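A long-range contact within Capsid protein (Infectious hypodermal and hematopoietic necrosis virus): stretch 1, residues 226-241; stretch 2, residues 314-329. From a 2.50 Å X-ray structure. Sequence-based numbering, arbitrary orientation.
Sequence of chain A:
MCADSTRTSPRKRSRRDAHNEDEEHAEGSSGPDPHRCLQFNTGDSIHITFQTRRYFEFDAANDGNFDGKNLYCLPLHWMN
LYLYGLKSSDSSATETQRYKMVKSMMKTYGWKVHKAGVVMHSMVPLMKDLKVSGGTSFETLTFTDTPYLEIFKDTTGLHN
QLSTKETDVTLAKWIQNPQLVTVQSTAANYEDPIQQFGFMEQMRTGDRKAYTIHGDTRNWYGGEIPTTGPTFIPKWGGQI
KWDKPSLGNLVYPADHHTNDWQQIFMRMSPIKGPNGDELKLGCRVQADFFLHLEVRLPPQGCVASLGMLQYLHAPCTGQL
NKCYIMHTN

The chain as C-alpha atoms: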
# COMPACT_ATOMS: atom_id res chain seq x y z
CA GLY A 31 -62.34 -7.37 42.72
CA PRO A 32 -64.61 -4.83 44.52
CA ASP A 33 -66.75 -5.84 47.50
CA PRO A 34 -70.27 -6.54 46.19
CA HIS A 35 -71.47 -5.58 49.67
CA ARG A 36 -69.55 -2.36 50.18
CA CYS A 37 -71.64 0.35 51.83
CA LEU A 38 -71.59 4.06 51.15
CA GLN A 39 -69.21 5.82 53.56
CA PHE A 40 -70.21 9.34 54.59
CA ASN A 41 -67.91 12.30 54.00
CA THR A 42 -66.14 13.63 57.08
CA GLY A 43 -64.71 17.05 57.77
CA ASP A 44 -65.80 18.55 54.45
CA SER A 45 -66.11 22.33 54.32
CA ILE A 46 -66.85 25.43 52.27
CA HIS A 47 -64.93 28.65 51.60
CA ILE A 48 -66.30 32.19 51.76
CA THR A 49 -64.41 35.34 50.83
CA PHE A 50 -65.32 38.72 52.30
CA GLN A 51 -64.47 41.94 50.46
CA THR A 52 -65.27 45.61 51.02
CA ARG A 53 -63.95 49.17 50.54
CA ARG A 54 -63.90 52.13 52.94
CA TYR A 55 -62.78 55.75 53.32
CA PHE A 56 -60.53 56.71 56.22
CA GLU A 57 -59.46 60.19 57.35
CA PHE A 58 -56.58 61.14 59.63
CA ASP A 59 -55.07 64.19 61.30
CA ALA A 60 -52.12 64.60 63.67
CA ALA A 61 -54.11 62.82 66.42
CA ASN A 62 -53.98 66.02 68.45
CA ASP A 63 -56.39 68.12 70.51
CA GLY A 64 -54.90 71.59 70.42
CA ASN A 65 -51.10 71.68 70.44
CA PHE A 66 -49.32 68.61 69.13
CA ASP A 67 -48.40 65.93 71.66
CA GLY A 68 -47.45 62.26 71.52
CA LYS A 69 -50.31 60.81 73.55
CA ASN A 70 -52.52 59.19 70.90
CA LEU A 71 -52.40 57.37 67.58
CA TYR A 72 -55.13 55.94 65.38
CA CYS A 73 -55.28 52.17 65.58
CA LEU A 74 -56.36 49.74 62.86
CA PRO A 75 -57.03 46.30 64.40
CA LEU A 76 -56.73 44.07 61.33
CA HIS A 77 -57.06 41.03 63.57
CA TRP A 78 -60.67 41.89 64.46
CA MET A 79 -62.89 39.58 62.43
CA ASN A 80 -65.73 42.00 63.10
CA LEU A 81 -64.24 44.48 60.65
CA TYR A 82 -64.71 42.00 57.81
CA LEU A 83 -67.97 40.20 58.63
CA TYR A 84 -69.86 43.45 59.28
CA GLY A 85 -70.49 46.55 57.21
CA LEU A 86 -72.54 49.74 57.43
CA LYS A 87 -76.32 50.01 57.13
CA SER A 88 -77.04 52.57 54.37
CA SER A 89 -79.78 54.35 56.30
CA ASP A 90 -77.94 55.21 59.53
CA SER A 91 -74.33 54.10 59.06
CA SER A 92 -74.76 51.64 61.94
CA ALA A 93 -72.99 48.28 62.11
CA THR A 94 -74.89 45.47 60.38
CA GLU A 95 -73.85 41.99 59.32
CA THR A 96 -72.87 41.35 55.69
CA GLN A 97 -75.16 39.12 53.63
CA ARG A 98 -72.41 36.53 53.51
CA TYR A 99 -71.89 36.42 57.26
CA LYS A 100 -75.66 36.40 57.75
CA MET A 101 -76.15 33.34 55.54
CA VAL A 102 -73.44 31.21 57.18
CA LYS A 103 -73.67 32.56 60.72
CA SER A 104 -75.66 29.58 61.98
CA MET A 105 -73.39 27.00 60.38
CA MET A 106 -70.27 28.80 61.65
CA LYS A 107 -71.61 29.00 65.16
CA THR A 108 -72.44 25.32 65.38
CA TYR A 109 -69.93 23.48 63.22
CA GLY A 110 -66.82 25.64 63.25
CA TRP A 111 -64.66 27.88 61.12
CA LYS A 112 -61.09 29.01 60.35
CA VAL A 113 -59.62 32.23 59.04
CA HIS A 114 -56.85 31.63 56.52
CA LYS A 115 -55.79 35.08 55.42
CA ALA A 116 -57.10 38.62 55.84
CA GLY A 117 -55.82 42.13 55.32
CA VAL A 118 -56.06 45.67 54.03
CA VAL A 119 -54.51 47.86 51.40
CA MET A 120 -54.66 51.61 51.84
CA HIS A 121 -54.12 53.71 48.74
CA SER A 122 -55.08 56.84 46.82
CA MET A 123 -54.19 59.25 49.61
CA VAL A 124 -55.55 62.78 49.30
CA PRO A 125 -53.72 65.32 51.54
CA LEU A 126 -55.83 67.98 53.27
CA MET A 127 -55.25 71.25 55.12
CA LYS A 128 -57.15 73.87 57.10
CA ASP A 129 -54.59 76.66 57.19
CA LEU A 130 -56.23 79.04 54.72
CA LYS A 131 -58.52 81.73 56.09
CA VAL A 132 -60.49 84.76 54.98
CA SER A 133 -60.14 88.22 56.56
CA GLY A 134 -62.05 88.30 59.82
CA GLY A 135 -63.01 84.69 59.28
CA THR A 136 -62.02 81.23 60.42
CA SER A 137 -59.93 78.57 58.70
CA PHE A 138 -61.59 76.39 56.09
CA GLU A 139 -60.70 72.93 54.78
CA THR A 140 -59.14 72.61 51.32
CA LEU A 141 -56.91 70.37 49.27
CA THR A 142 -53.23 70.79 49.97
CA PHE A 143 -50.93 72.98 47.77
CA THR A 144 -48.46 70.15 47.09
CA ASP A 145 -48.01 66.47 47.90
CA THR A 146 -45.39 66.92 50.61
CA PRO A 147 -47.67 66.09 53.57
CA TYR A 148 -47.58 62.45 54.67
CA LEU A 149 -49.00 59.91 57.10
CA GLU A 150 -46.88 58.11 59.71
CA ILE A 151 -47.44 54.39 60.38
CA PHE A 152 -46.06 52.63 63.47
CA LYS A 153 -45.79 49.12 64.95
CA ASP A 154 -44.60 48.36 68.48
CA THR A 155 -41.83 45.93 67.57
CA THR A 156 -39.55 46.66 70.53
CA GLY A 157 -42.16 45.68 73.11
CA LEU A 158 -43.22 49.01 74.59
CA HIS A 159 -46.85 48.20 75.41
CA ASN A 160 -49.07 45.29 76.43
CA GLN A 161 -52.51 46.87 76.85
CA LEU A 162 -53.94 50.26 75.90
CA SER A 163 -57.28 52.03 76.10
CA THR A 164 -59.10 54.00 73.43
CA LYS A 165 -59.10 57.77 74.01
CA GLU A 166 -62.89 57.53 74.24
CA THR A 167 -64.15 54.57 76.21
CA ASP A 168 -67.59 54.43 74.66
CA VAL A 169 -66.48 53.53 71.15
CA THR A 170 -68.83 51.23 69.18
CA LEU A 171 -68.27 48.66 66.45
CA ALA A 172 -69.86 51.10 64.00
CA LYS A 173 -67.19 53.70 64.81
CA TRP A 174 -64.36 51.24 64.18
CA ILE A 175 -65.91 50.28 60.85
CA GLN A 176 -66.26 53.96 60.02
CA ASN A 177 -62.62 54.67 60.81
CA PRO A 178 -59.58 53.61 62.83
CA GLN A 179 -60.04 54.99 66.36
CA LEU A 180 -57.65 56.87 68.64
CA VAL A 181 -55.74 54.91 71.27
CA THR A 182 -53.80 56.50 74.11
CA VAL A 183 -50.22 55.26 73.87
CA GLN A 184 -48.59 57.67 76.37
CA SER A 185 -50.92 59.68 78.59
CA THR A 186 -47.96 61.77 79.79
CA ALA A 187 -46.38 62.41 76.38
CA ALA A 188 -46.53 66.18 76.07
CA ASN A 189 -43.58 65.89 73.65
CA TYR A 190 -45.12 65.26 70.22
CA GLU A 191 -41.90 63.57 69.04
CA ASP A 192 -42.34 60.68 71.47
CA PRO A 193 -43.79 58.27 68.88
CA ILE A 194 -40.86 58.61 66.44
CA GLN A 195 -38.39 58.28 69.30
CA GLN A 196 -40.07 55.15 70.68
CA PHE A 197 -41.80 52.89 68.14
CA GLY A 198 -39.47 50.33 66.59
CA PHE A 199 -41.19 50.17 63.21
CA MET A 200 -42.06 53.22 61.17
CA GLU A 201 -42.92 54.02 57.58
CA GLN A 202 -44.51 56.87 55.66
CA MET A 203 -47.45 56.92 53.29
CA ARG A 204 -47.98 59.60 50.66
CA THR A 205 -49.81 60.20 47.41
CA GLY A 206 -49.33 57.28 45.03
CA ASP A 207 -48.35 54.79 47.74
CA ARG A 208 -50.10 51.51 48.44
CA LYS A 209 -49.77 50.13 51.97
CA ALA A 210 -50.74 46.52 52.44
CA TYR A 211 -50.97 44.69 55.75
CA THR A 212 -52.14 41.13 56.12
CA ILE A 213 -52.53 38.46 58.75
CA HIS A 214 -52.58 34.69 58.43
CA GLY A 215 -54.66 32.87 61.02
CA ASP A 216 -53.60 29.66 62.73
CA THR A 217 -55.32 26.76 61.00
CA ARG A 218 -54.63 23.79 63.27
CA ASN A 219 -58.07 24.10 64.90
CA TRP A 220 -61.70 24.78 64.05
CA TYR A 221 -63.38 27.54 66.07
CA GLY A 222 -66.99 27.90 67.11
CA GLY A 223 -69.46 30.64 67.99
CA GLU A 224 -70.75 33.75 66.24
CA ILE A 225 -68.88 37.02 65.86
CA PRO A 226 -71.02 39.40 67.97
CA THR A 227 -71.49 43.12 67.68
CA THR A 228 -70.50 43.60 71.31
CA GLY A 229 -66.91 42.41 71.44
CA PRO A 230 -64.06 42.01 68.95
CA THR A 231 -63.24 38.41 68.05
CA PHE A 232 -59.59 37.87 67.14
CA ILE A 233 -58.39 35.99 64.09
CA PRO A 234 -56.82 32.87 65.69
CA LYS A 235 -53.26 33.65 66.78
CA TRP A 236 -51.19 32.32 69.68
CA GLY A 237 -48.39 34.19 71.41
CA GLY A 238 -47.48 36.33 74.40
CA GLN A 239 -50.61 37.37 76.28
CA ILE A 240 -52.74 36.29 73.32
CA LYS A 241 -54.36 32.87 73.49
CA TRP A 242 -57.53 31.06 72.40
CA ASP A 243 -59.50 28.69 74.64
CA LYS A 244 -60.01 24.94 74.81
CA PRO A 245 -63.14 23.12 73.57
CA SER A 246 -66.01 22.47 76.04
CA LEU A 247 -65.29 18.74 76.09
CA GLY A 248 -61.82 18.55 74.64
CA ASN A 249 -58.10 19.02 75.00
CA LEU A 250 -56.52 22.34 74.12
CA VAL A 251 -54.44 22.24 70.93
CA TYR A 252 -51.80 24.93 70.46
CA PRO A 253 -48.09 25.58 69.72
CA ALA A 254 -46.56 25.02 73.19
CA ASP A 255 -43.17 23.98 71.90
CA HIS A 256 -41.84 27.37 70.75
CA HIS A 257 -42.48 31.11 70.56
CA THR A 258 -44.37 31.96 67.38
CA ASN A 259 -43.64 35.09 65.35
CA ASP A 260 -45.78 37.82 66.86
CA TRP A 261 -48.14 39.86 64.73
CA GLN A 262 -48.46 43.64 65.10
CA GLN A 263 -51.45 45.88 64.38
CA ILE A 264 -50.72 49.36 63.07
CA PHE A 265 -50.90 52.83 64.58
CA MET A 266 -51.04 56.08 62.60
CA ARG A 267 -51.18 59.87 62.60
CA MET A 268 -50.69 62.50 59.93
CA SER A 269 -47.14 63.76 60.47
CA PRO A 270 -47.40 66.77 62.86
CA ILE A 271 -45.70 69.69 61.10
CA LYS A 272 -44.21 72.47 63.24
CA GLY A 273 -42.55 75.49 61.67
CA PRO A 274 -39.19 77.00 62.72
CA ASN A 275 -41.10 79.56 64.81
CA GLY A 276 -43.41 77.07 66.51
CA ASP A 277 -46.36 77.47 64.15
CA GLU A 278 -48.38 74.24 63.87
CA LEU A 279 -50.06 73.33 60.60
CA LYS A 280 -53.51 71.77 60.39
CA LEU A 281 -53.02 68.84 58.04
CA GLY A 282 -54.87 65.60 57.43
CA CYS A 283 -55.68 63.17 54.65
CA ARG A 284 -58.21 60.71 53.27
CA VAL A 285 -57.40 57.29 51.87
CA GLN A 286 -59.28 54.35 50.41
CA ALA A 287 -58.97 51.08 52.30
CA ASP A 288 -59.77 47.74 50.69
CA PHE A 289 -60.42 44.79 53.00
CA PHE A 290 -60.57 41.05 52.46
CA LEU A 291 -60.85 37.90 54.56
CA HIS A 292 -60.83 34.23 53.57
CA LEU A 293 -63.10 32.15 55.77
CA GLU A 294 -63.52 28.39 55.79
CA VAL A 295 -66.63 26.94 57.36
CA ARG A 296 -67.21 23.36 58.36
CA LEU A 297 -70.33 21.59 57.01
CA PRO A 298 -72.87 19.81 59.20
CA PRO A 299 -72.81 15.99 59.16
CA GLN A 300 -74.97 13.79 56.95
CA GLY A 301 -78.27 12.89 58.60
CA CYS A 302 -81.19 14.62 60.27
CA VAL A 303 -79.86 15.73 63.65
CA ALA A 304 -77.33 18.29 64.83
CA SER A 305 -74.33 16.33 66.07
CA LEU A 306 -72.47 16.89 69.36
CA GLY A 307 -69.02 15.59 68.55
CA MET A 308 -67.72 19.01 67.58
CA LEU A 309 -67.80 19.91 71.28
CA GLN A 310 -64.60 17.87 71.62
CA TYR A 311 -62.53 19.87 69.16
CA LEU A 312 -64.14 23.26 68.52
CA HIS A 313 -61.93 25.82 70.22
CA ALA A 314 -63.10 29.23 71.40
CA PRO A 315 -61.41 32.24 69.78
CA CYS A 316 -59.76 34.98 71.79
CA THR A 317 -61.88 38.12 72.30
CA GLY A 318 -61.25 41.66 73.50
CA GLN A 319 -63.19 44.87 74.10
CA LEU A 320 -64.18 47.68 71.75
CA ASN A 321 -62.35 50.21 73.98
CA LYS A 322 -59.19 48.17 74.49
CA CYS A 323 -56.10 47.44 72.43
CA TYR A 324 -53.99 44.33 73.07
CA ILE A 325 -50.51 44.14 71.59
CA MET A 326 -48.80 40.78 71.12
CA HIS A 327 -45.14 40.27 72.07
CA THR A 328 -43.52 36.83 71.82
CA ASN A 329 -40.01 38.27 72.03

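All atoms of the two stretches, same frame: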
# COMPACT_ATOMS: atom_id res chain seq x y z
N PRO A 226 -70.09 38.39 67.47
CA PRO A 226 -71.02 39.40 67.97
C PRO A 226 -70.69 40.83 67.61
O PRO A 226 -69.64 41.14 67.05
CB PRO A 226 -70.99 39.17 69.48
CG PRO A 226 -69.55 38.84 69.69
CD PRO A 226 -69.28 37.84 68.57
N THR A 227 -71.62 41.71 67.96
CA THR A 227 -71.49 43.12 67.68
C THR A 227 -70.97 43.82 68.93
O THR A 227 -70.61 45.00 68.90
CB THR A 227 -72.87 43.69 67.33
OG1 THR A 227 -72.73 45.04 66.89
CG2 THR A 227 -73.78 43.66 68.55
N THR A 228 -70.92 43.08 70.02
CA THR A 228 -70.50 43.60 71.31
C THR A 228 -69.01 43.54 71.64
O THR A 228 -68.50 44.40 72.36
CB THR A 228 -71.24 42.86 72.42
OG1 THR A 228 -70.79 41.50 72.46
CG2 THR A 228 -72.74 42.87 72.15
N GLY A 229 -68.32 42.53 71.14
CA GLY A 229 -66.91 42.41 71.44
C GLY A 229 -66.09 41.89 70.28
O GLY A 229 -66.51 40.96 69.58
N PRO A 230 -64.90 42.46 70.06
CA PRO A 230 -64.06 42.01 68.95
C PRO A 230 -63.58 40.57 69.12
O PRO A 230 -63.15 40.17 70.20
CB PRO A 230 -62.90 43.02 68.98
CG PRO A 230 -62.79 43.34 70.43
CD PRO A 230 -64.23 43.51 70.85
N THR A 231 -63.69 39.80 68.05
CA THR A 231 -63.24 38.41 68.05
C THR A 231 -61.96 38.39 67.22
O THR A 231 -61.95 38.81 66.06
CB THR A 231 -64.30 37.48 67.43
OG1 THR A 231 -65.50 37.53 68.21
CG2 THR A 231 -63.79 36.05 67.40
N PHE A 232 -60.88 37.90 67.82
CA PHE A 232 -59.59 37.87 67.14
C PHE A 232 -59.38 36.72 66.17
O PHE A 232 -59.81 35.60 66.42
CB PHE A 232 -58.45 37.82 68.17
CG PHE A 232 -58.44 38.96 69.15
CD1 PHE A 232 -59.26 40.07 68.97
CD2 PHE A 232 -57.60 38.92 70.26
CE1 PHE A 232 -59.23 41.14 69.88
CE2 PHE A 232 -57.56 39.97 71.17
CZ PHE A 232 -58.38 41.09 70.98
N ILE A 233 -58.72 37.02 65.06
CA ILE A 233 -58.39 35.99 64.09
C ILE A 233 -57.42 35.11 64.89
O ILE A 233 -56.46 35.61 65.47
CB ILE A 233 -57.70 36.60 62.87
CG1 ILE A 233 -58.75 37.35 62.03
CG2 ILE A 233 -57.01 35.52 62.06
CD1 ILE A 233 -58.17 38.20 60.92
N PRO A 234 -57.67 33.80 64.94
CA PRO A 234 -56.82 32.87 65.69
C PRO A 234 -55.31 33.07 65.57
O PRO A 234 -54.73 32.91 64.50
CB PRO A 234 -57.26 31.50 65.17
CG PRO A 234 -58.72 31.72 64.91
CD PRO A 234 -58.71 33.06 64.20
N LYS A 235 -54.70 33.43 66.69
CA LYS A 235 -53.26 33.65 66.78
C LYS A 235 -52.87 33.26 68.20
O LYS A 235 -53.65 33.44 69.13
CB LYS A 235 -52.93 35.12 66.53
CG LYS A 235 -52.79 35.50 65.07
CD LYS A 235 -51.49 34.95 64.50
CE LYS A 235 -51.20 35.49 63.12
NZ LYS A 235 -49.95 34.92 62.58
N TRP A 236 -51.66 32.73 68.37
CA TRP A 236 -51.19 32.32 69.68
C TRP A 236 -49.81 32.88 69.96
O TRP A 236 -48.89 32.67 69.19
CB TRP A 236 -51.15 30.79 69.76
CG TRP A 236 -50.82 30.25 71.11
CD1 TRP A 236 -49.58 30.17 71.69
CD2 TRP A 236 -51.74 29.73 72.07
NE1 TRP A 236 -49.68 29.63 72.95
CE2 TRP A 236 -51.00 29.36 73.22
CE3 TRP A 236 -53.14 29.55 72.09
CZ2 TRP A 236 -51.59 28.81 74.36
CZ3 TRP A 236 -53.73 29.01 73.23
CH2 TRP A 236 -52.96 28.64 74.35
N GLY A 237 -49.67 33.61 71.07
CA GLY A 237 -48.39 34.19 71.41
C GLY A 237 -48.49 35.27 72.47
O GLY A 237 -49.46 36.03 72.51
N GLY A 238 -47.48 35.34 73.34
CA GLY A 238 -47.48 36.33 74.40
C GLY A 238 -48.72 36.22 75.27
O GLY A 238 -49.05 35.15 75.76
N GLN A 239 -49.40 37.34 75.46
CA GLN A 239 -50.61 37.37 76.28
C GLN A 239 -51.80 36.83 75.51
O GLN A 239 -52.82 36.47 76.10
CB GLN A 239 -50.91 38.80 76.72
CG GLN A 239 -51.40 39.69 75.59
CD GLN A 239 -51.60 41.13 76.02
OE1 GLN A 239 -52.25 41.40 77.04
NE2 GLN A 239 -51.05 42.07 75.25
N ILE A 240 -51.66 36.76 74.19
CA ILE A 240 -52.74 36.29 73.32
C ILE A 240 -52.88 34.77 73.28
O ILE A 240 -51.92 34.05 73.02
CB ILE A 240 -52.52 36.76 71.87
CG1 ILE A 240 -52.33 38.27 71.84
CG2 ILE A 240 -53.72 36.35 71.02
CD1 ILE A 240 -53.48 39.05 72.43
N LYS A 241 -54.10 34.30 73.52
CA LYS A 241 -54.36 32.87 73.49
C LYS A 241 -55.84 32.58 73.27
O LYS A 241 -56.70 33.37 73.68
CB LYS A 241 -53.92 32.23 74.81
CG LYS A 241 -54.82 32.58 75.98
CD LYS A 241 -54.36 31.86 77.23
CE LYS A 241 -55.44 31.85 78.31
NZ LYS A 241 -55.75 33.21 78.81
N ALA A 314 -62.45 27.93 71.28
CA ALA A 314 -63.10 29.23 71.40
C ALA A 314 -62.05 30.29 71.09
O ALA A 314 -60.96 30.30 71.67
CB ALA A 314 -63.64 29.43 72.81
N PRO A 315 -62.36 31.19 70.15
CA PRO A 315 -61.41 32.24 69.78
C PRO A 315 -61.20 33.25 70.89
O PRO A 315 -62.03 33.40 71.79
CB PRO A 315 -62.06 32.86 68.55
CG PRO A 315 -63.53 32.72 68.85
CD PRO A 315 -63.60 31.29 69.36
N CYS A 316 -60.08 33.95 70.82
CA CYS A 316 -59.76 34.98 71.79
C CYS A 316 -60.63 36.20 71.47
O CYS A 316 -60.92 36.47 70.30
CB CYS A 316 -58.28 35.35 71.67
SG CYS A 316 -57.67 36.50 72.92
N THR A 317 -61.06 36.92 72.50
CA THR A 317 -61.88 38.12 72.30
C THR A 317 -61.36 39.27 73.15
O THR A 317 -60.66 39.05 74.16
CB THR A 317 -63.37 37.88 72.64
OG1 THR A 317 -63.48 37.48 74.02
CG2 THR A 317 -63.96 36.79 71.76
N GLY A 318 -61.69 40.49 72.76
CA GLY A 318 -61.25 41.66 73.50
C GLY A 318 -62.41 42.59 73.79
O GLY A 318 -63.54 42.13 73.95
N GLN A 319 -62.14 43.89 73.85
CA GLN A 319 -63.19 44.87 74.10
C GLN A 319 -63.04 46.02 73.12
O GLN A 319 -61.93 46.39 72.76
CB GLN A 319 -63.11 45.41 75.53
CG GLN A 319 -63.22 44.34 76.61
CD GLN A 319 -61.90 43.64 76.86
OE1 GLN A 319 -61.87 42.48 77.28
NE2 GLN A 319 -60.79 44.34 76.62
N LEU A 320 -64.17 46.57 72.69
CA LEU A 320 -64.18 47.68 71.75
C LEU A 320 -63.34 48.89 72.18
O LEU A 320 -62.90 49.67 71.34
CB LEU A 320 -65.62 48.12 71.49
CG LEU A 320 -66.42 47.51 70.33
CD1 LEU A 320 -65.69 46.34 69.71
CD2 LEU A 320 -67.79 47.08 70.85
N ASN A 321 -63.12 49.06 73.49
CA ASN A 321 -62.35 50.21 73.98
C ASN A 321 -60.96 49.83 74.48
O ASN A 321 -60.32 50.60 75.20
CB ASN A 321 -63.10 50.92 75.11
CG ASN A 321 -63.36 50.01 76.31
OD1 ASN A 321 -62.79 48.93 76.42
ND2 ASN A 321 -64.23 50.47 77.21
N LYS A 322 -60.50 48.65 74.09
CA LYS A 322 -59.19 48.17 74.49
C LYS A 322 -58.35 47.78 73.28
O LYS A 322 -58.87 47.46 72.21
CB LYS A 322 -59.30 46.97 75.43
CG LYS A 322 -59.95 47.27 76.75
CD LYS A 322 -59.12 48.21 77.59
CE LYS A 322 -59.87 48.57 78.86
NZ LYS A 322 -59.11 49.53 79.71
N CYS A 323 -57.04 47.80 73.48
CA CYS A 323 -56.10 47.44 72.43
C CYS A 323 -55.03 46.53 73.04
O CYS A 323 -54.29 46.94 73.93
CB CYS A 323 -55.46 48.71 71.87
SG CYS A 323 -54.03 48.44 70.81
N TYR A 324 -54.97 45.29 72.57
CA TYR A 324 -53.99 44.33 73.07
C TYR A 324 -52.88 44.10 72.06
O TYR A 324 -53.15 43.70 70.92
CB TYR A 324 -54.67 43.01 73.41
CG TYR A 324 -55.64 43.11 74.56
CD1 TYR A 324 -55.20 42.97 75.88
CD2 TYR A 324 -56.99 43.39 74.33
CE1 TYR A 324 -56.09 43.10 76.95
CE2 TYR A 324 -57.88 43.52 75.39
CZ TYR A 324 -57.43 43.38 76.69
OH TYR A 324 -58.31 43.54 77.74
N ILE A 325 -51.64 44.33 72.47
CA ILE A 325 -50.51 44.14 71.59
C ILE A 325 -49.75 42.87 71.94
O ILE A 325 -49.39 42.64 73.10
CB ILE A 325 -49.56 45.34 71.67
CG1 ILE A 325 -50.33 46.61 71.34
CG2 ILE A 325 -48.40 45.15 70.71
CD1 ILE A 325 -49.53 47.87 71.54
N MET A 326 -49.51 42.04 70.93
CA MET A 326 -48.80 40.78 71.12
C MET A 326 -47.28 40.92 71.10
O MET A 326 -46.73 41.64 70.27
CB MET A 326 -49.22 39.79 70.04
CG MET A 326 -48.62 38.40 70.21
SD MET A 326 -48.80 37.40 68.72
CE MET A 326 -50.54 36.96 68.79
N HIS A 327 -46.60 40.24 72.02
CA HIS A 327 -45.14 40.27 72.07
C HIS A 327 -44.65 38.88 72.46
O HIS A 327 -44.84 38.46 73.61
CB HIS A 327 -44.63 41.28 73.09
CG HIS A 327 -44.90 42.70 72.72
ND1 HIS A 327 -44.47 43.25 71.53
CD2 HIS A 327 -45.55 43.69 73.38
CE1 HIS A 327 -44.85 44.52 71.48
NE2 HIS A 327 -45.50 44.81 72.59
N THR A 328 -44.03 38.17 71.53
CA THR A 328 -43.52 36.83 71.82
C THR A 328 -42.02 36.88 72.04
O THR A 328 -41.39 35.88 72.36
CB THR A 328 -43.82 35.84 70.68
OG1 THR A 328 -43.20 36.29 69.48
CG2 THR A 328 -45.32 35.73 70.47
N ASN A 329 -41.45 38.07 71.85
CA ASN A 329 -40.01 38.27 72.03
C ASN A 329 -39.68 39.75 71.87
O ASN A 329 -40.60 40.52 71.51
CB ASN A 329 -39.23 37.45 71.00
CG ASN A 329 -37.73 37.40 71.31
OD1 ASN A 329 -37.31 36.86 72.34
ND2 ASN A 329 -36.93 37.97 70.42
OXT ASN A 329 -38.52 40.12 72.09
O HOH W 1 -58.44 33.98 68.34

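The two stretches meet along a short backbone seam and, farther on, through side chains packed against a tight turn. At the seam, Thr231 and Thr317 form a single beta bridge, their CA atoms 4.5 Å apart. Two hydrogen bonds frame it: Gly318 N to Pro230 O at 3.0 Å (159° at hydrogen) and Phe232 N to Cys316 O at 2.9 Å (165°). A water extends the pairing, donating to Phe232 O (2.9 Å) and accepting from Cys316 N (3.0 Å).

Shape matching is clearest around Phe232. Its ring tip reaches Gly318, with CZ 3.8 Å from Gly318 N; an ideal CB on that glycine would lie 2.8 Å from Phe232 CZ, a clash, so the bare backbone supplies the hollow. Cys316 SG sits obliquely to the ring, 3.6 Å from Phe232 CD2, while Tyr324 CD2 approaches the ring edge, 4.3 Å from Phe232 CZ. Beside the seam, Leu320 CD1 packs 3.4 Å from Pro230 CD.

At the type II' turn from Gly237 to Ile240, Met326 extends its side chain so that CE lies 3.7 Å from Ile240 CB and 3.8 Å from Lys235 CB. Thr328 CG2 fits 3.6 Å from Gly237 CA, where an ideal CB would clash at 2.6 Å from that methyl. Gln239 NE2 donates to Ile325 O at 2.8 Å, tying the turn down.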